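Local coordinates for protein putative glycosyl hydrolase (Bacteroides thetaiotaomicron VPI-5482, PDB 3K11) that is a putative glycoside hydrolase of family 88, probably cleaving glycosidic linkages in carbohydrates, though its substrate is not established, at residues 82-85 / 86-90; 332-335 / 336-340; 344-347 / 348-351. All blocks are in the same frame, centred on the assembly; numbering follows the deposited sequence.

Contact 1: 82-85 / 86-90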
loop_
_atom_site.group_PDB
_atom_site.type_symbol
_atom_site.label_atom_id
_atom_site.label_comp_id
_atom_site.label_asym_id
_atom_site.label_seq_id
_atom_site.Cartn_x
_atom_site.Cartn_y
_atom_site.Cartn_z
ATOM N N TYR A 82 21.921 21.361 -14.892
ATOM C CA TYR A 82 20.945 21.801 -13.884
ATOM C C TYR A 82 21.260 21.187 -12.535
ATOM O O TYR A 82 21.058 21.823 -11.508
ATOM C CB TYR A 82 19.517 21.491 -14.323
ATOM C CG TYR A 82 19.075 20.057 -14.281
ATOM C CD1 TYR A 82 18.600 19.505 -13.094
ATOM C CD2 TYR A 82 19.004 19.292 -15.408
ATOM C CE1 TYR A 82 18.154 18.219 -13.045
ATOM C CE2 TYR A 82 18.547 18.004 -15.356
ATOM C CZ TYR A 82 18.139 17.467 -14.157
ATOM O OH TYR A 82 17.610 16.180 -14.080
ATOM N N GLU A 83 21.810 19.967 -12.557
ATOM C CA GLU A 83 22.257 19.307 -11.312
ATOM C C GLU A 83 23.237 20.181 -10.567
ATOM O O GLU A 83 23.169 20.320 -9.339
ATOM C CB GLU A 83 22.841 17.919 -11.581
ATOM C CG GLU A 83 21.918 16.936 -12.270
ATOM C CD GLU A 83 22.147 16.845 -13.762
ATOM O OE1 GLU A 83 22.060 17.865 -14.445
ATOM O OE2 GLU A 83 22.380 15.727 -14.256
ATOM N N TRP A 84 24.162 20.801 -11.294
ATOM C CA TRP A 84 25.128 21.649 -10.606
ATOM C C TRP A 84 24.527 22.988 -10.214
ATOM O O TRP A 84 24.963 23.579 -9.233
ATOM C CB TRP A 84 26.459 21.759 -11.405
ATOM C CG TRP A 84 27.581 21.328 -10.538
ATOM C CD1 TRP A 84 28.625 22.062 -10.109
ATOM C CD2 TRP A 84 27.680 20.060 -9.865
ATOM N NE1 TRP A 84 29.402 21.329 -9.268
ATOM C CE2 TRP A 84 28.842 20.095 -9.087
ATOM C CE3 TRP A 84 26.888 18.911 -9.845
ATOM C CZ2 TRP A 84 29.253 19.017 -8.318
ATOM C CZ3 TRP A 84 27.298 17.820 -9.066
ATOM C CH2 TRP A 84 28.456 17.894 -8.311
ATOM N N GLY A 85 23.510 23.461 -10.955
ATOM C CA GLY A 85 22.725 24.617 -10.506
ATOM C C GLY A 85 22.230 24.356 -9.078
ATOM O O GLY A 85 22.306 25.232 -8.184
ATOM N N VAL A 86 21.770 23.140 -8.828
ATOM C CA VAL A 86 21.343 22.810 -7.467
ATOM C C VAL A 86 22.530 22.865 -6.501
ATOM O O VAL A 86 22.454 23.442 -5.383
ATOM C CB VAL A 86 20.625 21.426 -7.409
ATOM C CG1 VAL A 86 20.176 21.129 -5.952
ATOM C CG2 VAL A 86 19.467 21.381 -8.389
ATOM N N THR A 87 23.669 22.317 -6.918
ATOM C CA THR A 87 24.869 22.319 -6.062
ATOM C C THR A 87 25.275 23.734 -5.699
ATOM O O THR A 87 25.644 24.015 -4.539
ATOM C CB THR A 87 26.017 21.590 -6.754
ATOM O OG1 THR A 87 25.645 20.223 -6.968
ATOM C CG2 THR A 87 27.341 21.668 -5.928
ATOM N N TYR A 88 25.233 24.634 -6.676
ATOM C CA TYR A 88 25.612 26.021 -6.383
ATOM C C TYR A 88 24.684 26.667 -5.341
ATOM O O TYR A 88 25.144 27.351 -4.427
ATOM C CB TYR A 88 25.616 26.869 -7.653
ATOM C CG TYR A 88 26.650 26.450 -8.672
ATOM C CD1 TYR A 88 28.000 26.333 -8.325
ATOM C CD2 TYR A 88 26.288 26.203 -9.988
ATOM C CE1 TYR A 88 28.938 25.937 -9.269
ATOM C CE2 TYR A 88 27.228 25.804 -10.934
ATOM C CZ TYR A 88 28.549 25.693 -10.578
ATOM O OH TYR A 88 29.490 25.294 -11.513
ATOM N N SER A 89 23.372 26.481 -5.502
ATOM C CA SER A 89 22.400 26.990 -4.508
ATOM C C SER A 89 22.628 26.371 -3.141
ATOM O O SER A 89 22.563 27.074 -2.119
ATOM C CB SER A 89 20.928 26.777 -4.961
ATOM O OG SER A 89 20.480 27.826 -5.842
ATOM N N ALA A 90 22.896 25.069 -3.116
ATOM C CA ALA A 90 23.208 24.366 -1.862
ATOM C C ALA A 90 24.379 24.972 -1.111
ATOM O O ALA A 90 24.341 25.173 0.129
ATOM C CB ALA A 90 23.482 22.901 -2.155
HETATM O O HOH W 1 23.110 18.044 -7.555
HETATM O O HOH W 2 19.595 26.733 -8.135
#
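Trp-84 meets Thr-87 and Tyr-88 across the first turn of helix 82-98, consistent with a helix of the (alpha/alpha)6 barrel of family 88 (six-hairpin) enzymes. The tight part of the contact surrounds the indole. Thr-87 lies over one face, its CB 3.9 Å from the centroid of the five-membered ring and only 12° off the normal, a CH-pi contact. Its hydroxyl leans farther out over the six-membered ring, with OG1 3.4 Å from Trp-84 CE3. CG2 of Thr-87 lies anti to the backbone N and OG1 beside it, which carries the methyl toward the pyrrole side and the hydroxyl toward the benzo side. Tyr-88 closes the indole edge in a T-shaped stack: the edge of Trp-84 is directed at the tyrosine face, the planes stand at 86°, and Trp-84 CD1 comes within 3.7 Å of Tyr-88 CZ. Phe-77 stacks on the tryptophan, while Tyr-106 and the carbonyl of Leu-79 bond to Trp-84 NE1 and Tyr-88 OH, fixing both rings at their polar ends.

Between the two segments the rest is looser, with waters at the carbonyls. The side chains of Tyr-82 and Glu-83 leave the backbone away from residues 86-90, and Glu-83 packs on Ala-397, His-398 and Asp-8 of the second subunit. One water donates to Glu-83 O. A second donates to Gly-85 O and accepts from Ser-89 OG, which also bonds to Lys-156. Gly-85 O thus has two donors: that water, 3.1 Å from Gly-85 O, and Ser-89 N, whose N-H points at the oxygen at 171°.

Contact 2: 332-335 / 336-340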
loop_
_atom_site.group_PDB
_atom_site.type_symbol
_atom_site.label_atom_id
_atom_site.label_comp_id
_atom_site.label_asym_id
_atom_site.label_seq_id
_atom_site.Cartn_x
_atom_site.Cartn_y
_atom_site.Cartn_z
ATOM N N TYR A 332 13.859 16.013 0.215
ATOM C CA TYR A 332 12.833 16.097 1.241
ATOM C C TYR A 332 13.390 16.540 2.567
ATOM O O TYR A 332 12.766 17.340 3.285
ATOM C CB TYR A 332 12.091 14.799 1.439
ATOM C CG TYR A 332 11.420 14.288 0.168
ATOM C CD1 TYR A 332 10.768 15.151 -0.708
ATOM C CD2 TYR A 332 11.379 12.946 -0.115
ATOM C CE1 TYR A 332 10.143 14.664 -1.856
ATOM C CE2 TYR A 332 10.748 12.451 -1.272
ATOM C CZ TYR A 332 10.154 13.321 -2.135
ATOM O OH TYR A 332 9.556 12.858 -3.300
ATOM N N VAL A 333 14.536 16.001 2.931
ATOM C CA VAL A 333 15.184 16.421 4.207
ATOM C C VAL A 333 15.438 17.938 4.189
ATOM O O VAL A 333 15.170 18.620 5.174
ATOM C CB VAL A 333 16.499 15.642 4.464
ATOM C CG1 VAL A 333 17.314 16.229 5.646
ATOM C CG2 VAL A 333 16.176 14.127 4.730
ATOM N N TYR A 334 15.992 18.446 3.096
ATOM C CA TYR A 334 16.215 19.880 2.991
ATOM C C TYR A 334 14.890 20.610 3.169
ATOM O O TYR A 334 14.803 21.581 3.918
ATOM C CB TYR A 334 16.841 20.327 1.660
ATOM C CG TYR A 334 16.658 21.825 1.496
ATOM C CD1 TYR A 334 17.437 22.723 2.220
ATOM C CD2 TYR A 334 15.659 22.353 0.679
ATOM C CE1 TYR A 334 17.223 24.080 2.113
ATOM C CE2 TYR A 334 15.424 23.739 0.596
ATOM C CZ TYR A 334 16.225 24.582 1.312
ATOM O OH TYR A 334 16.056 25.946 1.236
ATOM N N CYS A 335 13.886 20.213 2.395
ATOM C CA CYS A 335 12.639 20.954 2.433
ATOM C C CYS A 335 12.017 20.980 3.815
ATOM O O CYS A 335 11.459 21.980 4.223
ATOM C CB CYS A 335 11.635 20.367 1.477
ATOM S SG CYS A 335 12.163 20.648 -0.257
ATOM N N LEU A 336 12.057 19.843 4.489
ATOM C CA LEU A 336 11.437 19.728 5.802
ATOM C C LEU A 336 12.185 20.543 6.835
ATOM O O LEU A 336 11.563 21.313 7.596
ATOM C CB LEU A 336 11.322 18.263 6.207
ATOM C CG LEU A 336 10.369 17.380 5.421
ATOM C CD1 LEU A 336 10.609 15.884 5.798
ATOM C CD2 LEU A 336 8.849 17.829 5.549
ATOM N N ALA A 337 13.517 20.443 6.853
ATOM C CA ALA A 337 14.317 21.234 7.811
ATOM C C ALA A 337 14.104 22.723 7.552
ATOM O O ALA A 337 13.969 23.518 8.498
ATOM C CB ALA A 337 15.787 20.864 7.691
ATOM N N HIS A 338 14.089 23.108 6.273
ATOM C CA HIS A 338 13.913 24.519 5.897
ATOM C C HIS A 338 12.556 25.068 6.379
ATOM O O HIS A 338 12.476 26.154 6.960
ATOM C CB HIS A 338 14.003 24.667 4.391
ATOM C CG HIS A 338 14.054 26.083 3.928
ATOM N ND1 HIS A 338 15.100 26.917 4.265
ATOM C CD2 HIS A 338 13.214 26.811 3.147
ATOM C CE1 HIS A 338 14.878 28.118 3.744
ATOM N NE2 HIS A 338 13.757 28.075 3.039
ATOM N N ALA A 339 11.510 24.276 6.132
ATOM C CA ALA A 339 10.139 24.657 6.483
ATOM C C ALA A 339 10.005 24.773 8.007
ATOM O O ALA A 339 9.290 25.638 8.489
ATOM C CB ALA A 339 9.122 23.638 5.940
ATOM N N ILE A 340 10.691 23.909 8.759
ATOM C CA ILE A 340 10.682 24.036 10.216
ATOM C C ILE A 340 11.415 25.305 10.625
ATOM O O ILE A 340 10.886 26.103 11.449
ATOM C CB ILE A 340 11.348 22.829 10.937
ATOM C CG1 ILE A 340 10.542 21.534 10.702
ATOM C CG2 ILE A 340 11.436 23.105 12.457
ATOM C CD1 ILE A 340 11.351 20.199 10.961
#
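Helix 326-342, within the family 88 glycoside hydrolase region, brings Tyr-334 and His-338 together one turn apart, in a contact most of whose residues are buried. Their side chains lie alongside each other and point the same way. Both have CG anti to the backbone N (chi1 164° for the tyrosine, -171° for the histidine), which sends the two rings off the same flank of the helix. The rings are nearly parallel, at 21°, but slid so far past one another that they barely overlap, with centroids 5.1 Å apart. What overlaps instead is the phenol end: Tyr-334 OH sits above the middle of the imidazole, 3.4 Å from His-338 CG. In return His-338 CB lies over the tyrosine face, 4.1 Å from the ring centroid, as a CH-pi contact.

The imidazole is gripped at both nitrogens from outside the helix, NE2 by Asp-280 and ND1 by Glu-409. This fixes the ring's rotation and, with two carboxylates beside it, would be expected to favour the protonated form. Trp-405 meets the tyrosine ring and Trp-344 the histidine ring, so each ring has a tryptophan neighbour, one from helix 400-416 and one from the loop after residue 342.

On another flank, Leu-336 folds back along the preceding turn, its CG 3.2 Å from Tyr-332 O, and also packs against Ile-345 and helix 347-362. The backbone bonds of this turn are regular; the one beneath the aromatic pair runs from His-338 N to Tyr-334 O, 2.9 Å long.

Contact 3: 344-347 / 348-351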
loop_
_atom_site.group_PDB
_atom_site.type_symbol
_atom_site.label_atom_id
_atom_site.label_comp_id
_atom_site.label_asym_id
_atom_site.label_seq_id
_atom_site.Cartn_x
_atom_site.Cartn_y
_atom_site.Cartn_z
ATOM N N TRP A 344 7.132 27.384 8.835
ATOM C CA TRP A 344 6.021 26.962 7.971
ATOM C C TRP A 344 5.343 25.670 8.408
ATOM O O TRP A 344 4.142 25.497 8.200
ATOM C CB TRP A 344 6.491 26.777 6.539
ATOM C CG TRP A 344 7.129 27.967 5.946
ATOM C CD1 TRP A 344 6.975 29.257 6.282
ATOM C CD2 TRP A 344 8.000 27.951 4.808
ATOM N NE1 TRP A 344 7.726 30.058 5.449
ATOM C CE2 TRP A 344 8.372 29.263 4.544
ATOM C CE3 TRP A 344 8.515 26.934 4.014
ATOM C CZ2 TRP A 344 9.212 29.589 3.504
ATOM C CZ3 TRP A 344 9.374 27.247 2.980
ATOM C CH2 TRP A 344 9.734 28.564 2.750
ATOM N N ILE A 345 6.102 24.768 9.022
ATOM C CA ILE A 345 5.574 23.501 9.533
ATOM C C ILE A 345 6.108 23.236 10.924
ATOM O O ILE A 345 7.046 23.855 11.410
ATOM C CB ILE A 345 5.854 22.308 8.525
ATOM C CG1 ILE A 345 7.339 21.877 8.547
ATOM C CG2 ILE A 345 5.316 22.619 7.107
ATOM C CD1 ILE A 345 7.719 20.724 7.566
ATOM N N ASP A 346 5.432 22.327 11.605
ATOM C CA ASP A 346 5.653 22.057 12.998
ATOM C C ASP A 346 6.896 21.249 13.303
ATOM O O ASP A 346 7.154 20.194 12.708
ATOM C CB ASP A 346 4.426 21.305 13.508
ATOM C CG ASP A 346 4.377 21.206 14.989
ATOM O OD1 ASP A 346 4.031 22.223 15.677
ATOM O OD2 ASP A 346 4.671 20.090 15.458
ATOM N N ALA A 347 7.676 21.729 14.267
ATOM C CA ALA A 347 8.939 21.069 14.621
ATOM C C ALA A 347 8.727 19.723 15.308
ATOM O O ALA A 347 9.502 18.796 15.084
ATOM C CB ALA A 347 9.802 21.998 15.484
ATOM N N ILE A 348 7.738 19.636 16.215
ATOM C CA ILE A 348 7.529 18.394 16.955
ATOM C C ILE A 348 7.129 17.301 15.947
ATOM O O ILE A 348 7.632 16.138 15.965
ATOM C CB ILE A 348 6.436 18.537 18.048
ATOM C CG1 ILE A 348 6.914 19.426 19.206
ATOM C CG2 ILE A 348 6.063 17.154 18.576
ATOM C CD1 ILE A 348 5.806 19.890 20.200
ATOM N N ALA A 349 6.250 17.659 15.026
ATOM C CA ALA A 349 5.761 16.697 14.049
ATOM C C ALA A 349 6.790 16.272 13.009
ATOM O O ALA A 349 6.842 15.105 12.640
ATOM C CB ALA A 349 4.477 17.219 13.344
ATOM N N TYR A 350 7.592 17.220 12.523
ATOM C CA TYR A 350 8.454 16.952 11.393
ATOM C C TYR A 350 9.943 16.871 11.664
ATOM O O TYR A 350 10.677 16.377 10.834
ATOM C CB TYR A 350 8.137 17.935 10.246
ATOM C CG TYR A 350 6.727 17.740 9.734
ATOM C CD1 TYR A 350 6.342 16.548 9.126
ATOM C CD2 TYR A 350 5.747 18.731 9.917
ATOM C CE1 TYR A 350 5.061 16.363 8.692
ATOM C CE2 TYR A 350 4.416 18.522 9.488
ATOM C CZ TYR A 350 4.097 17.342 8.860
ATOM O OH TYR A 350 2.802 17.110 8.380
ATOM N N GLY A 351 10.429 17.403 12.792
ATOM C CA GLY A 351 11.847 17.336 13.066
ATOM C C GLY A 351 12.400 15.925 12.995
ATOM O O GLY A 351 13.437 15.694 12.395
HETATM O O HOH W 3 6.644 22.427 17.603
#
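Asp-346 OD2 accepts a hydrogen bond from Ala-349 N at 2.9 Å and is also hydrogen-bonded to Ser-256 OG of the third subunit. The amide approaches on the anti side of the carboxylate, 16° out of its plane, with an N-H...O angle of 155°. With CG anti to the backbone N (chi1 -168°), the side chain swings forward over the first turn, where OD2 also lies 3.5 Å from Ile-348 CB. The other oxygen, OD1, takes a bond from a water that in turn accepts weakly from Ile-348 N.

Beside this polar cluster Ile-345 and Tyr-350 form an apolar one. Their side chains cross at about a right angle, and Ile-345 CD1 comes obliquely to within 3.7 Å of Tyr-350 CD2. The phenol reaches the subunit boundary, where its OH bonds to Asp-258 of the third subunit.

Main-chain bonds start the helix proper, Tyr-350 N to Asp-346 O at 3.0 Å and Gly-351 N to Ala-347 O at 2.8 Å. A first-turn amide held by the aspartate side chain makes this a classic Asp N-cap, here opening helix 347-362 at a subunit interface.

In the fold
The three contacts follow one another along the chain inside the family 88 region. Contact 1 opens helix 82-98, contact 2 lies within helix 326-342, and contact 3 covers the end of the following loop and the start of helix 347-362. Contacts 2 and 3 touch, with centres about 9 Å apart: Ala-339 O and Trp-344 N probably share a hydrogen bond, and Ile-340 packs on Ala-347. Contact 1 is about 17 Å from contact 2 and about 26 Å from contact 3, centre to centre, touching neither, yet Trp-405 of helix 400-416 packs against both contacts 1 and 2. The series runs from near the centre of the chain out to contact 3, which meets the third subunit.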